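Local coordinates for protein intimin (PDB 1F00) that probably mediates adhesion of enteropathogenic Escherichia coli to host cells by binding its receptor through a C-type lectin-like domain at its C-terminal end, at residues 244-247 against 248-251. Numbering follows the deposited sequence.
Sequences QQTA and QDAK
Thr246 and Asp249 form a capping box at the start of helix 247-252. Thr246 is the N-cap. Its OG1 accepts from Asp249 N at 3.1 Å, because chi1 of 60° sets the hydroxyl between backbone N and carbonyl carbon. In return Asp249 OD2 takes Thr246 N at 3.0 Å, almost straight at 168°. The N-H comes from the anti side, tilted out of the carboxylate plane. The box satisfies Asp249 N, an amide of the first turn, and the helix start probably favours the negative carboxylate. Thr246 O then accepts from Ala250 N, the first i to i+4 backbone bond of the helix.

Gln245 runs extended along the helix flank. Its CB lies 3.8 Å from Asp249 CB, and CG rests on the same methylene. CD passes over Ala250 CA, while OE1 lies 3.8 Å from Ala250 CB. At the tip, NE2 approaches Ala250 CA at 3.6 Å and donates to Val254 O. A water that donates to Ala250 O is a weak further partner of NE2.

The short helix lies at the surface of the C-type lectin-like domain, following strand 240-242. The side chains of Gln245 and Asp249 touch strand 254-259, at Ala255 and Val254. Tyr196 of helix 196-205 hydrogen-bonds through its OH to Gln245 N.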
ATOM      1  N   GLN A 244      19.949  17.218  24.328  1.00 16.69           N
ATOM      2  CA  GLN A 244      21.045  16.941  25.264  1.00 14.76           C
ATOM      3  C   GLN A 244      21.922  18.172  25.519  1.00 14.84           C
ATOM      4  O   GLN A 244      22.290  18.890  24.588  1.00 14.87           O
ATOM      5  CB  GLN A 244      21.923  15.801  24.726  1.00 13.71           C
ATOM      6  CG  GLN A 244      22.945  15.274  25.734  1.00 16.25           C
ATOM      7  CD  GLN A 244      22.311  14.405  26.803  1.00 17.99           C
ATOM      8  OE1 GLN A 244      22.773  14.369  27.948  1.00 20.46           O
ATOM      9  NE2 GLN A 244      21.255  13.685  26.433  1.00 17.05           N
ATOM     10  N   GLN A 245      22.262  18.408  26.781  1.00 15.53           N
ATOM     11  CA  GLN A 245      23.107  19.551  27.134  1.00 16.37           C
ATOM     12  C   GLN A 245      24.530  19.344  26.631  1.00 16.58           C
ATOM     13  O   GLN A 245      25.033  18.218  26.629  1.00 14.29           O
ATOM     14  CB  GLN A 245      23.198  19.726  28.657  1.00 15.75           C
ATOM     15  CG  GLN A 245      21.984  20.324  29.360  1.00 16.87           C
ATOM     16  CD  GLN A 245      22.189  20.377  30.868  1.00 18.90           C
ATOM     17  OE1 GLN A 245      22.579  19.385  31.479  1.00 18.24           O
ATOM     18  NE2 GLN A 245      21.930  21.535  31.473  1.00 15.00           N
ATOM     19  N   THR A 246      25.175  20.424  26.198  1.00 16.43           N
ATOM     20  CA  THR A 246      26.569  20.332  25.793  1.00 18.29           C
ATOM     21  C   THR A 246      27.293  20.501  27.129  1.00 18.24           C
ATOM     22  O   THR A 246      26.661  20.794  28.153  1.00 18.33           O
ATOM     23  CB  THR A 246      27.006  21.490  24.863  1.00 17.38           C
ATOM     24  OG1 THR A 246      26.836  22.741  25.546  1.00 17.67           O
ATOM     25  CG2 THR A 246      26.193  21.490  23.572  1.00 18.86           C
ATOM     26  N   ALA A 247      28.605  20.314  27.140  1.00 19.09           N
ATOM     27  CA  ALA A 247      29.352  20.481  28.380  1.00 20.55           C
ATOM     28  C   ALA A 247      29.122  21.898  28.910  1.00 20.31           C
ATOM     29  O   ALA A 247      28.944  22.108  30.111  1.00 20.20           O
ATOM     30  CB  ALA A 247      30.837  20.239  28.133  1.00 20.76           C
ATOM     31  N   GLN A 248      29.102  22.874  28.008  1.00 19.91           N
ATOM     32  CA  GLN A 248      28.901  24.255  28.427  1.00 21.55           C
ATOM     33  C   GLN A 248      27.494  24.531  28.959  1.00 18.92           C
ATOM     34  O   GLN A 248      27.337  25.315  29.892  1.00 17.19           O
ATOM     35  CB  GLN A 248      29.222  25.218  27.287  1.00 22.22           C
ATOM     36  CG  GLN A 248      29.194  26.673  27.725  1.00 30.24           C
ATOM     37  CD  GLN A 248      30.053  26.919  28.961  1.00 35.21           C
ATOM     38  OE1 GLN A 248      31.279  26.783  28.917  1.00 37.28           O
ATOM     39  NE2 GLN A 248      29.406  27.272  30.074  1.00 34.29           N
ATOM     40  N   ASP A 249      26.477  23.901  28.368  1.00 17.17           N
ATOM     41  CA  ASP A 249      25.104  24.095  28.833  1.00 18.87           C
ATOM     42  C   ASP A 249      24.977  23.582  30.268  1.00 17.82           C
ATOM     43  O   ASP A 249      24.360  24.220  31.123  1.00 14.91           O
ATOM     44  CB  ASP A 249      24.098  23.309  27.978  1.00 20.21           C
ATOM     45  CG  ASP A 249      23.981  23.828  26.557  1.00 21.94           C
ATOM     46  OD1 ASP A 249      24.055  25.058  26.354  1.00 17.43           O
ATOM     47  OD2 ASP A 249      23.788  22.993  25.647  1.00 20.91           O
ATOM     48  N   ALA A 250      25.554  22.410  30.509  1.00 17.74           N
ATOM     49  CA  ALA A 250      25.500  21.771  31.821  1.00 17.78           C
ATOM     50  C   ALA A 250      26.141  22.650  32.887  1.00 17.84           C
ATOM     51  O   ALA A 250      25.624  22.791  33.993  1.00 20.63           O
ATOM     52  CB  ALA A 250      26.207  20.412  31.764  1.00 15.23           C
ATOM     53  N   LYS A 251      27.270  23.243  32.538  1.00 19.72           N
ATOM     54  CA  LYS A 251      27.996  24.099  33.454  1.00 20.51           C
ATOM     55  C   LYS A 251      27.187  25.327  33.873  1.00 21.36           C
ATOM     56  O   LYS A 251      27.293  25.777  35.011  1.00 19.71           O
ATOM     57  CB  LYS A 251      29.310  24.527  32.801  1.00 22.29           C
ATOM     58  CG  LYS A 251      30.344  25.055  33.762  1.00 24.19           C
ATOM     59  CD  LYS A 251      31.691  25.181  33.071  1.00 26.21           C
ATOM     60  CE  LYS A 251      32.750  25.694  34.028  1.00 27.90           C
ATOM     61  NZ  LYS A 251      34.074  25.832  33.354  1.00 30.52           N
TER
HETATM   62  O   HOH W   1      23.156  21.971  34.676  1.00 28.38           O